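Local coordinates for putative hexulose 6 phosphate synthase (Salmonella typhimurium, PDB 3F4W), which belongs to the orotidine 5'-phosphate decarboxylase/HUMPS family and adopts a TIM-barrel fold, at residues D114-R119 and I151-V156; A128-V133 and K159-V164. All coordinates share one frame; numbering follows the deposited sequence.

Overall arrangement
From the N terminus, the chain first reaches 114-119, where helix 116-126 begins, and then strand 130-134, the sixth of the barrel. Helix 147-156 follows and meets the start of helix 116-126 in contact 1, closing a loop that contains strand 130-134. The chain then enters strand 161-165, the seventh, which pairs with strand 130-134 in contact 2. The two closures therefore cross, and neither nests inside the other. Contact 1 joins neighbouring helices of the outer layer, and contact 2 joins adjacent strands of the barrel wall. Their centres are about 11 Å apart, and Met153 bridges them by packing on Leu131, Val133 and Ile162.

Contact 1. Residues D114-R119 and I151-V156; sequences DDLPAR and ITMLKV
Pro117 presents its ring to two side chains that lie one turn apart on the helical segment 151-156, Thr152 and Val156. Thr152 crosses the ring obliquely and meets it with its methyl rather than its hydroxyl: CG2, anti to the backbone N, lies 3.8 Å from Pro117 CG and also approaches CD, while OG1 stands anti to the carbonyl carbon, beside its own backbone N. Val156 comes in at about a right angle to Pro117, its two methyls divided between CB and the backbone. Its CG2 rests 3.8 Å from Pro117 CB, and CG1, anti to the backbone N (chi1 180°), lies against the backbone, 3.8 Å from Pro117 O. Here the backbones are nearest, with Pro117 CA and Val156 CA 5.9 Å apart.

The contact belongs to the outer layer of the (beta/alpha)8 TIM barrel, where helix 147-156 packs beside the first turn of helix 116-126. Asp115 is the N-cap of the latter, so Pro117 occupies the opening turn, where the lack of an amide hydrogen costs no helical bond.

Leu116 directs its two methyls at different residues. CD2 lies 4.2 Å from Thr152 CB, while CD1 faces the tip of Met153, with CE 4.3 Å away. The Met153 chain leaves anti to the backbone N (chi1 173°) and then bends (chi2 66°), and the same side chain also packs against Val120 of helix 116-126 and Leu131 and Val133 of the barrel wall. Leu116 is buried against Met110 as well, whereas Pro117, Thr152 and Val156 remain partly exposed.

Contact 2. Residues A128-V133 and K159-V164; sequences ADMLAV and KARIAV
Pairing between 128-133 and 159-164 begins at Asp129, whose carbonyl O accepts a hydrogen bond from Arg161 N at 2.9 Å, with the donor in the carbonyl plane.

Met130 lies side by side with Arg161, both long chains extended and pointing the same way from the face they share with Ala132 and Ala163, which is the interior of the TIM barrel. Met130 SD is 3.6 Å from Arg161 CD, and the terminal CE covers one face of the guanidinium, 3.8 Å from NH1.

Leu131 uses both backbone polar atoms: its N donates almost straight to Arg161 O (2.9 Å, 168° at the hydrogen), and its O receives Ala163 N. Its side chain turns to the opposite face, toward helix 147-156, and CD1 packs 3.7 Å from Ala160 CB.

Ala132 returns to the interior, its methyl CB 3.8 Å from Ala163 CB. Outside this pair, its backbone bonds to Val108 of strand 105-109 and to Met110 just beyond it, on the side away from 161-165.

Val133 N donates to Ala163 O, approaching from above the carbonyl plane in a bent bond (144° at the hydrogen), and its backbone continues the parallel pairing to Ala165. Its CG2 lies only 3.5 Å from Val164 CG2, a tight meeting of methyls, and its chi1 of -19° is far from staggered.

Arg161 and Ala163 are thus each gripped through both N and O by the flanking odd-numbered residues of 129-133, as in any regular parallel sheet. Within the barrel, the Arg161 charge has an apolar sulfur chain over one face, a weak hydrogen bond between NH1 and Tyr80 OH, and Lys2 close to NH2, a like-charge neighbour that may disfavour protonation of the lysine.

Contact 1. Residues D114-R119 and I151-V156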
loop_
_atom_site.group_PDB
_atom_site.type_symbol
_atom_site.label_atom_id
_atom_site.label_comp_id
_atom_site.label_asym_id
_atom_site.label_seq_id
_atom_site.Cartn_x
_atom_site.Cartn_y
_atom_site.Cartn_z
ATOM N N ASP A 114 1.527 -7.178 -15.044
ATOM C CA ASP A 114 1.461 -8.354 -15.913
ATOM C C ASP A 114 1.923 -8.097 -17.347
ATOM O O ASP A 114 2.665 -8.894 -17.915
ATOM C CB ASP A 114 0.046 -8.944 -15.914
ATOM C CG ASP A 114 -0.175 -9.934 -14.780
ATOM O OD1 ASP A 114 -1.311 -10.009 -14.260
ATOM O OD2 ASP A 114 0.791 -10.636 -14.410
ATOM N N ASP A 115 1.469 -6.994 -17.935
ATOM C CA ASP A 115 1.857 -6.638 -19.296
ATOM C C ASP A 115 2.705 -5.372 -19.285
ATOM O O ASP A 115 2.198 -4.268 -19.475
ATOM C CB ASP A 115 0.620 -6.450 -20.177
ATOM C CG ASP A 115 0.958 -6.364 -21.659
ATOM O OD1 ASP A 115 2.156 -6.237 -22.001
ATOM O OD2 ASP A 115 0.016 -6.418 -22.482
ATOM N N LEU A 116 4.002 -5.549 -19.066
ATOM C CA LEU A 116 4.920 -4.431 -18.886
ATOM C C LEU A 116 4.926 -3.437 -20.057
ATOM O O LEU A 116 4.732 -2.241 -19.850
ATOM C CB LEU A 116 6.327 -4.955 -18.589
ATOM C CG LEU A 116 7.329 -4.019 -17.910
ATOM C CD1 LEU A 116 6.680 -3.250 -16.770
ATOM C CD2 LEU A 116 8.518 -4.821 -17.408
ATOM N N PRO A 117 5.139 -3.922 -21.293
ATOM C CA PRO A 117 5.183 -2.971 -22.411
ATOM C C PRO A 117 3.897 -2.151 -22.568
ATOM O O PRO A 117 3.966 -0.934 -22.723
ATOM C CB PRO A 117 5.403 -3.872 -23.633
ATOM C CG PRO A 117 6.062 -5.093 -23.083
ATOM C CD PRO A 117 5.447 -5.296 -21.728
ATOM N N ALA A 118 2.742 -2.807 -22.527
ATOM C CA ALA A 118 1.473 -2.099 -22.655
ATOM C C ALA A 118 1.290 -1.080 -21.531
ATOM O O ALA A 118 0.829 0.040 -21.762
ATOM C CB ALA A 118 0.311 -3.084 -22.682
ATOM N N ARG A 119 1.664 -1.468 -20.316
ATOM C CA ARG A 119 1.463 -0.615 -19.149
ATOM C C ARG A 119 2.388 0.600 -19.198
ATOM O O ARG A 119 1.983 1.721 -18.871
ATOM C CB ARG A 119 1.689 -1.417 -17.862
ATOM C CG ARG A 119 1.108 -0.774 -16.616
ATOM C CD ARG A 119 -0.393 -0.585 -16.756
ATOM N NE ARG A 119 -0.963 0.074 -15.586
ATOM C CZ ARG A 119 -2.197 0.562 -15.529
ATOM N NH1 ARG A 119 -3.000 0.472 -16.579
ATOM N NH2 ARG A 119 -2.625 1.152 -14.425
ATOM N N ILE A 151 15.202 -5.319 -18.549
ATOM C CA ILE A 151 15.518 -5.413 -19.971
ATOM C C ILE A 151 14.341 -4.961 -20.830
ATOM O O ILE A 151 14.502 -4.158 -21.747
ATOM C CB ILE A 151 15.918 -6.847 -20.359
ATOM C CG1 ILE A 151 17.230 -7.233 -19.674
ATOM C CG2 ILE A 151 16.028 -6.980 -21.874
ATOM C CD1 ILE A 151 17.600 -8.689 -19.845
ATOM N N THR A 152 13.152 -5.468 -20.527
ATOM C CA THR A 152 11.958 -5.047 -21.248
ATOM C C THR A 152 11.689 -3.560 -21.047
ATOM O O THR A 152 11.416 -2.834 -22.002
ATOM C CB THR A 152 10.727 -5.848 -20.817
ATOM O OG1 THR A 152 10.923 -7.225 -21.154
ATOM C CG2 THR A 152 9.482 -5.329 -21.519
ATOM N N MET A 153 11.770 -3.108 -19.800
ATOM C CA MET A 153 11.551 -1.702 -19.496
ATOM C C MET A 153 12.441 -0.797 -20.348
ATOM O O MET A 153 11.969 0.170 -20.942
ATOM C CB MET A 153 11.789 -1.423 -18.009
ATOM C CG MET A 153 11.730 0.051 -17.660
ATOM S SD MET A 153 10.079 0.734 -17.880
ATOM C CE MET A 153 9.295 0.195 -16.361
ATOM N N LEU A 154 13.729 -1.116 -20.405
ATOM C CA LEU A 154 14.686 -0.293 -21.141
ATOM C C LEU A 154 14.427 -0.277 -22.649
ATOM O O LEU A 154 14.764 0.691 -23.335
ATOM C CB LEU A 154 16.119 -0.743 -20.846
ATOM C CG LEU A 154 16.580 -0.477 -19.414
ATOM C CD1 LEU A 154 17.968 -1.047 -19.158
ATOM C CD2 LEU A 154 16.540 1.015 -19.128
ATOM N N LYS A 155 13.822 -1.343 -23.159
ATOM C CA LYS A 155 13.498 -1.422 -24.578
ATOM C C LYS A 155 12.228 -0.638 -24.912
ATOM O O LYS A 155 12.106 -0.075 -25.998
ATOM C CB LYS A 155 13.339 -2.879 -25.012
ATOM C CG LYS A 155 14.567 -3.737 -24.769
ATOM C CD LYS A 155 14.289 -5.197 -25.095
ATOM C CE LYS A 155 14.312 -5.443 -26.593
ATOM N NZ LYS A 155 15.698 -5.403 -27.123
ATOM N N VAL A 156 11.290 -0.595 -23.970
ATOM C CA VAL A 156 9.985 0.011 -24.226
ATOM C C VAL A 156 9.899 1.479 -23.819
ATOM O O VAL A 156 9.228 2.266 -24.483
ATOM C CB VAL A 156 8.848 -0.765 -23.529
ATOM C CG1 VAL A 156 7.508 -0.108 -23.817
ATOM C CG2 VAL A 156 8.845 -2.218 -23.979
#

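Contact 2. Residues A128-V133 and K159-V164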
loop_
_atom_site.group_PDB
_atom_site.type_symbol
_atom_site.label_atom_id
_atom_site.label_comp_id
_atom_site.label_asym_id
_atom_site.label_seq_id
_atom_site.Cartn_x
_atom_site.Cartn_y
_atom_site.Cartn_z
ATOM N N ALA A 128 3.436 9.833 -16.525
ATOM C CA ALA A 128 4.408 9.242 -15.609
ATOM C C ALA A 128 5.835 9.449 -16.104
ATOM O O ALA A 128 6.163 9.150 -17.252
ATOM C CB ALA A 128 4.118 7.764 -15.380
ATOM N N ASP A 129 6.677 9.936 -15.199
ATOM C CA ASP A 129 7.977 10.500 -15.517
ATOM C C ASP A 129 9.105 9.603 -15.019
ATOM O O ASP A 129 10.242 9.700 -15.482
ATOM C CB ASP A 129 8.087 11.859 -14.819
ATOM C CG ASP A 129 8.840 12.873 -15.634
ATOM O OD1 ASP A 129 9.731 12.469 -16.409
ATOM O OD2 ASP A 129 8.540 14.078 -15.501
ATOM N N MET A 130 8.787 8.745 -14.057
ATOM C CA MET A 130 9.789 7.901 -13.422
ATOM C C MET A 130 9.168 6.575 -13.023
ATOM O O MET A 130 8.165 6.542 -12.306
ATOM C CB MET A 130 10.354 8.601 -12.189
ATOM C CG MET A 130 11.470 7.848 -11.487
ATOM S SD MET A 130 12.407 8.945 -10.403
ATOM C CE MET A 130 13.627 7.806 -9.751
ATOM N N LEU A 131 9.769 5.485 -13.485
ATOM C CA LEU A 131 9.218 4.154 -13.270
ATOM C C LEU A 131 10.274 3.265 -12.640
ATOM O O LEU A 131 11.454 3.351 -12.978
ATOM C CB LEU A 131 8.766 3.540 -14.599
ATOM C CG LEU A 131 7.961 4.432 -15.550
ATOM C CD1 LEU A 131 7.824 3.778 -16.925
ATOM C CD2 LEU A 131 6.590 4.777 -14.961
ATOM N N ALA A 132 9.845 2.401 -11.733
ATOM C CA ALA A 132 10.758 1.489 -11.067
ATOM C C ALA A 132 10.335 0.072 -11.375
ATOM O O ALA A 132 9.210 -0.317 -11.063
ATOM C CB ALA A 132 10.736 1.724 -9.563
ATOM N N VAL A 133 11.214 -0.704 -11.996
ATOM C CA VAL A 133 10.945 -2.126 -12.113
ATOM C C VAL A 133 11.311 -2.727 -10.767
ATOM O O VAL A 133 12.311 -2.344 -10.159
ATOM C CB VAL A 133 11.726 -2.811 -13.267
ATOM C CG1 VAL A 133 12.220 -1.780 -14.272
ATOM C CG2 VAL A 133 12.869 -3.648 -12.733
ATOM N N LYS A 159 10.847 8.087 -22.440
ATOM C CA LYS A 159 11.461 9.220 -21.757
ATOM C C LYS A 159 11.674 8.962 -20.272
ATOM O O LYS A 159 12.556 9.558 -19.654
ATOM C CB LYS A 159 10.603 10.476 -21.929
ATOM C CG LYS A 159 10.626 11.067 -23.328
ATOM C CD LYS A 159 9.855 12.380 -23.372
ATOM C CE LYS A 159 9.977 13.054 -24.730
ATOM N NZ LYS A 159 9.235 14.347 -24.775
ATOM N N ALA A 160 10.865 8.074 -19.702
ATOM C CA ALA A 160 10.877 7.839 -18.262
ATOM C C ALA A 160 12.271 7.594 -17.686
ATOM O O ALA A 160 13.080 6.869 -18.263
ATOM C CB ALA A 160 9.945 6.681 -17.904
ATOM N N ARG A 161 12.538 8.226 -16.549
ATOM C CA ARG A 161 13.678 7.888 -15.710
ATOM C C ARG A 161 13.377 6.500 -15.153
ATOM O O ARG A 161 12.215 6.173 -14.917
ATOM C CB ARG A 161 13.783 8.909 -14.580
ATOM C CG ARG A 161 15.081 8.900 -13.797
ATOM C CD ARG A 161 15.048 9.956 -12.689
ATOM N NE ARG A 161 16.268 9.944 -11.887
ATOM C CZ ARG A 161 16.396 10.530 -10.700
ATOM N NH1 ARG A 161 15.376 11.184 -10.154
ATOM N NH2 ARG A 161 17.549 10.459 -10.055
ATOM N N ILE A 162 14.402 5.676 -14.958
ATOM C CA ILE A 162 14.176 4.283 -14.569
ATOM C C ILE A 162 14.937 3.879 -13.313
ATOM O O ILE A 162 16.133 4.136 -13.191
ATOM C CB ILE A 162 14.567 3.306 -15.698
ATOM C CG1 ILE A 162 13.819 3.640 -16.991
ATOM C CG2 ILE A 162 14.304 1.864 -15.273
ATOM C CD1 ILE A 162 12.312 3.509 -16.889
ATOM N N ALA A 163 14.231 3.233 -12.388
ATOM C CA ALA A 163 14.846 2.657 -11.199
ATOM C C ALA A 163 14.681 1.142 -11.219
ATOM O O ALA A 163 13.809 0.615 -11.909
ATOM C CB ALA A 163 14.229 3.249 -9.932
ATOM N N VAL A 164 15.529 0.439 -10.476
ATOM C CA VAL A 164 15.414 -1.012 -10.388
ATOM C C VAL A 164 15.696 -1.529 -8.976
ATOM O O VAL A 164 16.657 -1.115 -8.323
ATOM C CB VAL A 164 16.308 -1.731 -11.432
ATOM C CG1 VAL A 164 17.769 -1.365 -11.240
ATOM C CG2 VAL A 164 16.106 -3.237 -11.357
#